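Local coordinates for protein putative isochorismatase (Bordetella bronchiseptica, PDB 3UAO) that probably hydrolyses maleamate to maleate and ammonia, a step in the bacterial degradation of nicotinate (vitamin B3), at residues Leu41-Phe52 with Gly158-Ala167; Val94-Phe105 with Val136-Ala144. All coordinates share one frame; numbering follows the deposited sequence.

Contact 1: Leu41-Phe52 with Gly158-Ala167; sequences LKAPYGLLIVDF and GVQTLLVAGA
Leu48 sits between two backbone partners of strand 161-167. Its N donates to Leu163 O at 2.7 Å in a nearly straight bond (178° at the hydrogen), and its O accepts Ala165 N. The same ladder runs both ways. Gly46 N meets Thr161 O, and Gly46 O takes Leu163 N. Val50 N reaches Ala165 O, and Val50 O takes Ala167 N at 2.9 Å. The odd-numbered residues Leu47 and Ile49 turn their amide groups the other way, to Ala87, Ala89 and Ser91 of strand 87-93. Strand 45-50 is thus bonded along both edges. This is the centre of the parallel sheet of the isochorismatase-like fold, a Rossmann-type alpha/beta arrangement, and the two strands run only 10° apart.

At the entry to the strands, Pro44 O accepts Gln160 N at 3.0 Å and, weakly, Thr161 N. Thr161 OG1 donates to Lys42 O at 2.6 Å. Its chi1 of -60° sets OG1 beside the backbone N and CG2 anti to it. CG2 then lies in the plane of the Tyr45 ring, at its edge, while CB comes within 3.5 Å of Tyr45 CD1.

Side chains fill both faces. Leu48 CB packs on Leu162 CD2, and Val50 CG1 on Val164 CG1 at 3.8 Å. On the face of Leu47 and Leu163 the two leucines cross at about a right angle, Leu47 CD1 against Leu163 CB. Just beyond strand 45-50 the Phe52 ring turns one face to Gly166 CA, 3.4 Å from its centroid, in a CH-pi contact. The carboxylate of Asp51 is satisfied from outside the pair: OD1 by Ser91 OG, OD2 by a salt bridge to Lys139.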
loop_
_atom_site.group_PDB
_atom_site.type_symbol
_atom_site.label_atom_id
_atom_site.label_comp_id
_atom_site.label_asym_id
_atom_site.label_seq_id
_atom_site.Cartn_x
_atom_site.Cartn_y
_atom_site.Cartn_z
ATOM N N LEU A 41 -5.398 -24.015 -9.501
ATOM C CA LEU A 41 -6.437 -23.376 -8.694
ATOM C C LEU A 41 -6.382 -23.884 -7.286
ATOM O O LEU A 41 -5.994 -25.026 -7.071
ATOM C CB LEU A 41 -7.807 -23.676 -9.264
ATOM C CG LEU A 41 -8.324 -22.715 -10.311
ATOM C CD1 LEU A 41 -7.223 -22.136 -11.183
ATOM C CD2 LEU A 41 -9.393 -23.425 -11.105
ATOM N N LYS A 42 -6.811 -23.056 -6.331
ATOM C CA LYS A 42 -6.732 -23.404 -4.905
ATOM C C LYS A 42 -7.727 -22.644 -4.010
ATOM O O LYS A 42 -7.736 -21.420 -3.958
ATOM C CB LYS A 42 -5.315 -23.120 -4.417
ATOM C CG LYS A 42 -4.897 -23.898 -3.197
ATOM C CD LYS A 42 -3.751 -23.197 -2.499
ATOM C CE LYS A 42 -3.385 -23.863 -1.145
ATOM N NZ LYS A 42 -2.389 -23.022 -0.447
ATOM N N ALA A 43 -8.529 -23.409 -3.279
ATOM C CA ALA A 43 -9.507 -22.905 -2.329
ATOM C C ALA A 43 -8.769 -22.394 -1.113
ATOM O O ALA A 43 -7.621 -22.759 -0.925
ATOM C CB ALA A 43 -10.466 -24.031 -1.923
ATOM N N PRO A 44 -9.415 -21.543 -0.288
ATOM C CA PRO A 44 -10.774 -21.006 -0.496
ATOM C C PRO A 44 -10.843 -20.087 -1.700
ATOM O O PRO A 44 -9.869 -19.403 -2.000
ATOM C CB PRO A 44 -11.068 -20.222 0.813
ATOM C CG PRO A 44 -10.113 -20.732 1.799
ATOM C CD PRO A 44 -8.892 -21.190 1.049
ATOM N N TYR A 45 -11.985 -20.084 -2.379
ATOM C CA TYR A 45 -12.212 -19.172 -3.503
ATOM C C TYR A 45 -12.966 -17.915 -3.114
ATOM O O TYR A 45 -13.669 -17.876 -2.117
ATOM C CB TYR A 45 -12.997 -19.842 -4.612
ATOM C CG TYR A 45 -12.317 -21.050 -5.126
ATOM C CD1 TYR A 45 -11.246 -20.928 -5.957
ATOM C CD2 TYR A 45 -12.746 -22.342 -4.756
ATOM C CE1 TYR A 45 -10.597 -22.043 -6.421
ATOM C CE2 TYR A 45 -12.103 -23.453 -5.199
ATOM C CZ TYR A 45 -11.027 -23.297 -6.042
ATOM O OH TYR A 45 -10.334 -24.377 -6.511
ATOM N N GLY A 46 -12.813 -16.902 -3.950
ATOM C CA GLY A 46 -13.514 -15.645 -3.837
ATOM C C GLY A 46 -13.799 -15.112 -5.223
ATOM O O GLY A 46 -13.309 -15.645 -6.246
ATOM N N LEU A 47 -14.605 -14.065 -5.266
ATOM C CA LEU A 47 -15.077 -13.495 -6.515
ATOM C C LEU A 47 -15.011 -11.988 -6.393
ATOM O O LEU A 47 -15.536 -11.401 -5.458
ATOM C CB LEU A 47 -16.529 -13.944 -6.831
ATOM C CG LEU A 47 -17.303 -13.258 -7.975
ATOM C CD1 LEU A 47 -16.712 -13.576 -9.313
ATOM C CD2 LEU A 47 -18.750 -13.653 -7.948
ATOM N N LEU A 48 -14.362 -11.378 -7.367
ATOM C CA LEU A 48 -14.338 -9.951 -7.531
ATOM C C LEU A 48 -15.048 -9.591 -8.809
ATOM O O LEU A 48 -14.653 -10.088 -9.866
ATOM C CB LEU A 48 -12.884 -9.524 -7.708
ATOM C CG LEU A 48 -12.729 -8.027 -7.828
ATOM C CD1 LEU A 48 -13.340 -7.383 -6.611
ATOM C CD2 LEU A 48 -11.273 -7.741 -7.971
ATOM N N ILE A 49 -16.056 -8.734 -8.728
ATOM C CA ILE A 49 -16.702 -8.195 -9.902
ATOM C C ILE A 49 -16.304 -6.726 -10.014
ATOM O O ILE A 49 -16.723 -5.894 -9.200
ATOM C CB ILE A 49 -18.224 -8.312 -9.804
ATOM C CG1 ILE A 49 -18.655 -9.754 -9.493
ATOM C CG2 ILE A 49 -18.884 -7.862 -11.084
ATOM C CD1 ILE A 49 -20.140 -9.897 -9.264
ATOM N N VAL A 50 -15.503 -6.370 -11.006
ATOM C CA VAL A 50 -14.994 -4.992 -11.028
ATOM C C VAL A 50 -15.783 -4.042 -11.933
ATOM O O VAL A 50 -15.888 -4.254 -13.114
ATOM C CB VAL A 50 -13.397 -4.894 -11.171
ATOM C CG1 VAL A 50 -12.742 -6.248 -11.101
ATOM C CG2 VAL A 50 -12.968 -4.123 -12.337
ATOM N N ASP A 51 -16.390 -3.039 -11.317
ATOM C CA ASP A 51 -17.015 -1.912 -12.006
ATOM C C ASP A 51 -18.122 -2.219 -12.999
ATOM O O ASP A 51 -18.331 -1.474 -13.956
ATOM C CB ASP A 51 -15.946 -1.062 -12.708
ATOM C CG ASP A 51 -14.972 -0.476 -11.760
ATOM O OD1 ASP A 51 -15.244 -0.480 -10.542
ATOM O OD2 ASP A 51 -13.915 -0.031 -12.240
ATOM N N PHE A 52 -18.865 -3.281 -12.781
ATOM C CA PHE A 52 -20.053 -3.503 -13.597
ATOM C C PHE A 52 -21.165 -2.558 -13.151
ATOM O O PHE A 52 -22.126 -2.985 -12.511
ATOM C CB PHE A 52 -20.500 -4.965 -13.542
ATOM C CG PHE A 52 -19.855 -5.829 -14.577
ATOM C CD1 PHE A 52 -19.296 -5.273 -15.715
ATOM C CD2 PHE A 52 -19.858 -7.215 -14.436
ATOM C CE1 PHE A 52 -18.756 -6.088 -16.677
ATOM C CE2 PHE A 52 -19.332 -8.019 -15.395
ATOM C CZ PHE A 52 -18.786 -7.473 -16.514
ATOM N N GLY A 158 -8.986 -15.412 4.334
ATOM C CA GLY A 158 -8.131 -16.518 3.948
ATOM C C GLY A 158 -8.216 -16.968 2.496
ATOM O O GLY A 158 -7.902 -18.135 2.193
ATOM N N VAL A 159 -8.559 -16.040 1.586
ATOM C CA VAL A 159 -8.803 -16.373 0.177
ATOM C C VAL A 159 -7.531 -16.648 -0.602
ATOM O O VAL A 159 -6.610 -15.825 -0.611
ATOM C CB VAL A 159 -9.640 -15.278 -0.527
ATOM C CG1 VAL A 159 -9.604 -15.443 -2.056
ATOM C CG2 VAL A 159 -11.085 -15.309 0.013
ATOM N N GLN A 160 -7.479 -17.798 -1.266
ATOM C CA GLN A 160 -6.270 -18.224 -2.003
ATOM C C GLN A 160 -6.368 -17.887 -3.472
ATOM O O GLN A 160 -5.401 -17.454 -4.062
ATOM C CB GLN A 160 -6.041 -19.735 -1.851
ATOM C CG GLN A 160 -5.581 -20.158 -0.454
ATOM C CD GLN A 160 -4.172 -19.745 -0.203
ATOM O OE1 GLN A 160 -3.910 -18.643 0.259
ATOM N NE2 GLN A 160 -3.234 -20.621 -0.541
ATOM N N THR A 161 -7.540 -18.126 -4.049
ATOM C CA THR A 161 -7.844 -17.888 -5.447
ATOM C C THR A 161 -9.071 -16.951 -5.618
ATOM O O THR A 161 -10.131 -17.155 -5.023
ATOM C CB THR A 161 -8.160 -19.220 -6.147
ATOM O OG1 THR A 161 -7.035 -20.113 -6.060
ATOM C CG2 THR A 161 -8.553 -19.003 -7.609
ATOM N N LEU A 162 -8.934 -15.949 -6.464
ATOM C CA LEU A 162 -9.954 -14.959 -6.691
ATOM C C LEU A 162 -10.428 -14.962 -8.141
ATOM O O LEU A 162 -9.669 -14.715 -9.060
ATOM C CB LEU A 162 -9.353 -13.576 -6.350
ATOM C CG LEU A 162 -10.242 -12.337 -6.470
ATOM C CD1 LEU A 162 -11.381 -12.474 -5.431
ATOM C CD2 LEU A 162 -9.458 -11.038 -6.320
ATOM N N LEU A 163 -11.704 -15.226 -8.358
ATOM C CA LEU A 163 -12.269 -15.150 -9.692
ATOM C C LEU A 163 -12.532 -13.665 -9.972
ATOM O O LEU A 163 -13.003 -12.940 -9.102
ATOM C CB LEU A 163 -13.554 -15.976 -9.781
ATOM C CG LEU A 163 -13.418 -17.528 -9.857
ATOM C CD1 LEU A 163 -12.903 -18.159 -8.546
ATOM C CD2 LEU A 163 -14.731 -18.162 -10.270
ATOM N N VAL A 164 -12.177 -13.203 -11.164
ATOM C CA VAL A 164 -12.437 -11.819 -11.555
ATOM C C VAL A 164 -13.369 -11.701 -12.759
ATOM O O VAL A 164 -13.214 -12.384 -13.759
ATOM C CB VAL A 164 -11.119 -11.038 -11.873
ATOM C CG1 VAL A 164 -11.453 -9.599 -12.274
ATOM C CG2 VAL A 164 -10.221 -11.034 -10.662
ATOM N N ALA A 165 -14.328 -10.800 -12.619
ATOM C CA ALA A 165 -15.210 -10.372 -13.665
ATOM C C ALA A 165 -15.230 -8.844 -13.675
ATOM O O ALA A 165 -14.776 -8.232 -12.743
ATOM C CB ALA A 165 -16.604 -10.882 -13.373
ATOM N N GLY A 166 -15.771 -8.235 -14.733
ATOM C CA GLY A 166 -16.020 -6.821 -14.751
ATOM C C GLY A 166 -15.634 -6.149 -16.041
ATOM O O GLY A 166 -15.446 -6.795 -17.069
ATOM N N ALA A 167 -15.524 -4.820 -15.976
ATOM C CA ALA A 167 -15.140 -4.003 -17.125
ATOM C C ALA A 167 -14.190 -2.930 -16.599
ATOM O O ALA A 167 -14.212 -2.678 -15.407
ATOM C CB ALA A 167 -16.355 -3.365 -17.729
#

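Contact 2: Val94-Phe105 with Val136-Ala144; sequences VYADDDADGNIF and VVRKSTPSA
Asn103 has CG between its backbone N and carbonyl carbon (chi1 66°), which turns the amide toward Ser140. Tyr95 has CG anti to its carbonyl carbon (chi1 -71°), which lays one face of its ring under Ser140 CB, offset toward the rim. Asn103 ND2 donates to Ser140 O at 2.8 Å. Ser140 O lies close to the amide plane of Asn103, but ND2 stands 43° out of the carbonyl plane of Ser140. Tyr95 OH donates to Asn103 OD1 at 2.9 Å and so helps fix the rotation of the amide. Water 1 joins Asp101 O to Ser140 OG, at 2.7 Å and 2.9 Å.

Further on, Pro142 CD lies over the centre of the Phe105 ring, 4.2 Å from the centroid, and Ser140 O is at that ring's edge. At the other end Val94 N donates to Lys139 O at 2.8 Å. There Val94 CG2 runs alongside Arg138 CG; the guanidinium of Arg138 forms a salt bridge with Glu117. Lys139 NZ bonds to Thr141 O and Pro142 O. Met149 of a neighbouring subunit packs on Ser140 and Thr141, and Met181 of another neighbouring subunit on Phe105 and Pro142. The arrangement is that of loops following the C-terminal ends of neighbouring parallel strands, 87-93 and 135-139, in an alpha/beta sheet, here at a subunit interface.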
loop_
_atom_site.group_PDB
_atom_site.type_symbol
_atom_site.label_atom_id
_atom_site.label_comp_id
_atom_site.label_asym_id
_atom_site.label_seq_id
_atom_site.Cartn_x
_atom_site.Cartn_y
_atom_site.Cartn_z
ATOM N N VAL A 94 -15.894 5.715 -7.548
ATOM C CA VAL A 94 -16.593 6.824 -6.884
ATOM C C VAL A 94 -15.643 7.972 -6.548
ATOM O O VAL A 94 -14.672 7.799 -5.803
ATOM C CB VAL A 94 -17.246 6.378 -5.587
ATOM C CG1 VAL A 94 -17.770 7.620 -4.792
ATOM C CG2 VAL A 94 -18.359 5.363 -5.832
ATOM N N TYR A 95 -15.930 9.151 -7.079
ATOM C CA TYR A 95 -15.279 10.393 -6.629
ATOM C C TYR A 95 -16.214 11.187 -5.725
ATOM O O TYR A 95 -17.428 10.953 -5.726
ATOM C CB TYR A 95 -14.912 11.257 -7.819
ATOM C CG TYR A 95 -13.765 10.717 -8.667
ATOM C CD1 TYR A 95 -12.467 11.204 -8.512
ATOM C CD2 TYR A 95 -13.985 9.776 -9.635
ATOM C CE1 TYR A 95 -11.421 10.734 -9.281
ATOM C CE2 TYR A 95 -12.924 9.280 -10.419
ATOM C CZ TYR A 95 -11.654 9.770 -10.229
ATOM O OH TYR A 95 -10.605 9.311 -10.978
ATOM N N ALA A 96 -15.628 12.149 -4.995
ATOM C CA ALA A 96 -16.371 13.103 -4.182
ATOM C C ALA A 96 -17.185 14.065 -5.056
ATOM O O ALA A 96 -16.715 14.507 -6.090
ATOM C CB ALA A 96 -15.423 13.905 -3.238
ATOM N N ASP A 97 -18.392 14.374 -4.574
ATOM C CA ASP A 97 -19.364 15.280 -5.222
ATOM C C ASP A 97 -18.743 16.598 -5.700
ATOM O O ASP A 97 -19.047 17.056 -6.808
ATOM C CB ASP A 97 -20.550 15.577 -4.279
ATOM C CG ASP A 97 -21.536 14.406 -4.168
ATOM O OD1 ASP A 97 -21.333 13.349 -4.817
ATOM O OD2 ASP A 97 -22.544 14.553 -3.422
ATOM N N ASP A 98 -17.852 17.168 -4.896
ATOM C CA ASP A 98 -17.160 18.411 -5.269
ATOM C C ASP A 98 -15.813 18.218 -6.026
ATOM O O ASP A 98 -15.005 19.149 -6.097
ATOM C CB ASP A 98 -16.973 19.319 -4.014
ATOM C CG ASP A 98 -16.024 18.723 -2.961
ATOM O OD1 ASP A 98 -15.567 17.570 -3.136
ATOM O OD2 ASP A 98 -15.751 19.418 -1.949
ATOM N N ASP A 99 -15.568 17.019 -6.567
ATOM C CA ASP A 99 -14.287 16.715 -7.223
ATOM C C ASP A 99 -13.054 16.846 -6.296
ATOM O O ASP A 99 -11.950 17.066 -6.785
ATOM C CB ASP A 99 -14.073 17.643 -8.440
ATOM C CG ASP A 99 -15.322 17.795 -9.318
ATOM O OD1 ASP A 99 -16.199 16.913 -9.255
ATOM O OD2 ASP A 99 -15.394 18.785 -10.093
ATOM N N ALA A 100 -13.248 16.748 -4.972
ATOM C CA ALA A 100 -12.152 16.916 -3.983
ATOM C C ALA A 100 -11.002 15.959 -4.236
ATOM O O ALA A 100 -9.838 16.311 -4.141
ATOM C CB ALA A 100 -12.662 16.690 -2.585
ATOM N N ASP A 101 -11.360 14.731 -4.560
ATOM C CA ASP A 101 -10.384 13.698 -4.856
ATOM C C ASP A 101 -10.112 13.511 -6.352
ATOM O O ASP A 101 -9.686 12.448 -6.743
ATOM C CB ASP A 101 -10.838 12.373 -4.229
ATOM C CG ASP A 101 -12.218 11.962 -4.648
ATOM O OD1 ASP A 101 -12.939 12.739 -5.308
ATOM O OD2 ASP A 101 -12.604 10.860 -4.262
ATOM N N GLY A 102 -10.384 14.544 -7.164
ATOM C CA GLY A 102 -10.079 14.564 -8.608
ATOM C C GLY A 102 -8.579 14.304 -8.765
ATOM O O GLY A 102 -7.780 14.863 -8.011
ATOM N N ASN A 103 -8.184 13.437 -9.696
ATOM C CA ASN A 103 -6.824 12.898 -9.660
ATOM C C ASN A 103 -6.182 12.820 -11.047
ATOM O O ASN A 103 -6.586 13.552 -11.937
ATOM C CB ASN A 103 -6.798 11.584 -8.859
ATOM C CG ASN A 103 -7.578 10.480 -9.521
ATOM O OD1 ASN A 103 -8.067 10.643 -10.656
ATOM N ND2 ASN A 103 -7.711 9.335 -8.816
ATOM N N ILE A 104 -5.147 11.997 -11.225
ATOM C CA ILE A 104 -4.461 11.930 -12.511
ATOM C C ILE A 104 -5.339 11.134 -13.475
ATOM O O ILE A 104 -5.635 11.593 -14.577
ATOM C CB ILE A 104 -3.077 11.332 -12.345
ATOM C CG1 ILE A 104 -2.325 12.078 -11.249
ATOM C CG2 ILE A 104 -2.262 11.413 -13.628
ATOM C CD1 ILE A 104 -2.292 13.584 -11.476
ATOM N N PHE A 105 -5.820 9.972 -13.043
ATOM C CA PHE A 105 -6.767 9.177 -13.825
ATOM C C PHE A 105 -7.907 9.991 -14.432
ATOM O O PHE A 105 -8.292 9.741 -15.603
ATOM C CB PHE A 105 -7.377 8.131 -12.903
ATOM C CG PHE A 105 -8.201 7.071 -13.591
ATOM C CD1 PHE A 105 -7.902 6.621 -14.870
ATOM C CD2 PHE A 105 -9.232 6.475 -12.911
ATOM C CE1 PHE A 105 -8.655 5.600 -15.475
ATOM C CE2 PHE A 105 -10.001 5.473 -13.517
ATOM C CZ PHE A 105 -9.712 5.045 -14.803
ATOM N N VAL A 136 -18.439 -3.924 -0.918
ATOM C CA VAL A 136 -18.474 -2.950 -2.010
ATOM C C VAL A 136 -17.292 -2.055 -1.789
ATOM O O VAL A 136 -17.238 -1.297 -0.839
ATOM C CB VAL A 136 -19.786 -2.120 -2.022
ATOM C CG1 VAL A 136 -19.844 -1.177 -3.212
ATOM C CG2 VAL A 136 -21.021 -3.063 -1.982
ATOM N N VAL A 137 -16.310 -2.159 -2.660
ATOM C CA VAL A 137 -15.146 -1.359 -2.515
ATOM C C VAL A 137 -15.256 -0.218 -3.518
ATOM O O VAL A 137 -15.609 -0.417 -4.681
ATOM C CB VAL A 137 -13.841 -2.198 -2.596
ATOM C CG1 VAL A 137 -13.887 -3.142 -3.659
ATOM C CG2 VAL A 137 -12.643 -1.305 -2.780
ATOM N N ARG A 138 -14.998 0.996 -3.010
ATOM C CA ARG A 138 -15.059 2.224 -3.772
ATOM C C ARG A 138 -13.666 2.657 -4.054
ATOM O O ARG A 138 -12.792 2.556 -3.196
ATOM C CB ARG A 138 -15.750 3.309 -2.980
ATOM C CG ARG A 138 -17.291 3.184 -2.943
ATOM C CD ARG A 138 -17.814 3.792 -1.648
ATOM N NE ARG A 138 -19.265 3.735 -1.562
ATOM C CZ ARG A 138 -19.974 2.876 -0.820
ATOM N NH1 ARG A 138 -19.379 1.967 -0.045
ATOM N NH2 ARG A 138 -21.313 2.960 -0.835
ATOM N N LYS A 139 -13.446 3.154 -5.273
ATOM C CA LYS A 139 -12.123 3.462 -5.705
ATOM C C LYS A 139 -12.191 4.668 -6.608
ATOM O O LYS A 139 -13.238 4.967 -7.173
ATOM C CB LYS A 139 -11.526 2.242 -6.422
ATOM C CG LYS A 139 -12.158 1.872 -7.801
ATOM C CD LYS A 139 -11.893 0.410 -8.105
ATOM C CE LYS A 139 -12.258 -0.023 -9.540
ATOM N NZ LYS A 139 -11.768 0.947 -10.587
ATOM N N SER A 140 -11.078 5.386 -6.694
ATOM C CA SER A 140 -10.920 6.476 -7.609
ATOM C C SER A 140 -9.772 6.182 -8.582
ATOM O O SER A 140 -9.327 7.067 -9.276
ATOM C CB SER A 140 -10.599 7.734 -6.806
ATOM O OG SER A 140 -9.562 7.475 -5.859
ATOM N N THR A 141 -9.295 4.933 -8.614
ATOM C CA THR A 141 -8.232 4.484 -9.546
ATOM C C THR A 141 -8.692 3.214 -10.271
ATOM O O THR A 141 -9.763 2.671 -9.936
ATOM C CB THR A 141 -6.986 4.190 -8.753
ATOM O OG1 THR A 141 -7.306 3.252 -7.715
ATOM C CG2 THR A 141 -6.505 5.463 -8.105
ATOM N N PRO A 142 -7.928 2.734 -11.273
ATOM C CA PRO A 142 -8.334 1.531 -12.007
ATOM C C PRO A 142 -8.463 0.235 -11.195
ATOM O O PRO A 142 -9.431 -0.532 -11.383
ATOM C CB PRO A 142 -7.231 1.362 -13.057
ATOM C CG PRO A 142 -6.599 2.687 -13.166
ATOM C CD PRO A 142 -6.707 3.343 -11.847
ATOM N N SER A 143 -7.514 -0.031 -10.312
ATOM C CA SER A 143 -7.485 -1.321 -9.576
ATOM C C SER A 143 -8.333 -1.344 -8.327
ATOM O O SER A 143 -8.299 -0.435 -7.549
ATOM C CB SER A 143 -6.051 -1.659 -9.172
ATOM O OG SER A 143 -6.013 -2.669 -8.174
ATOM N N ALA A 144 -9.057 -2.428 -8.101
ATOM C CA ALA A 144 -9.921 -2.549 -6.902
ATOM C C ALA A 144 -9.091 -2.685 -5.625
ATOM O O ALA A 144 -9.653 -2.700 -4.501
ATOM C CB ALA A 144 -10.893 -3.756 -7.046
HETATM O O HOH W 1 -8.521 10.190 -5.914
#

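In the fold
Both contacts belong to the same parallel sheet but to different parts of it. Contact 1 joins two central strands near the middle of the chain, through a regular backbone ladder with largely aliphatic packing on both faces. Contact 2 lies farther out, at the outermost strand 135-139 within this chain, and is also largely buried, partly by other subunits. It has one backbone hydrogen bond; side-chain amide, hydroxyl, water and ring contacts do the rest. Along the chain it is nested inside the loop closed by contact 1. The two meet directly: the salt bridge between Asp51 OD2 and Lys139 NZ, 2.9 Å long, joins them, and Leu48 CD2 packs on Ala144 CB.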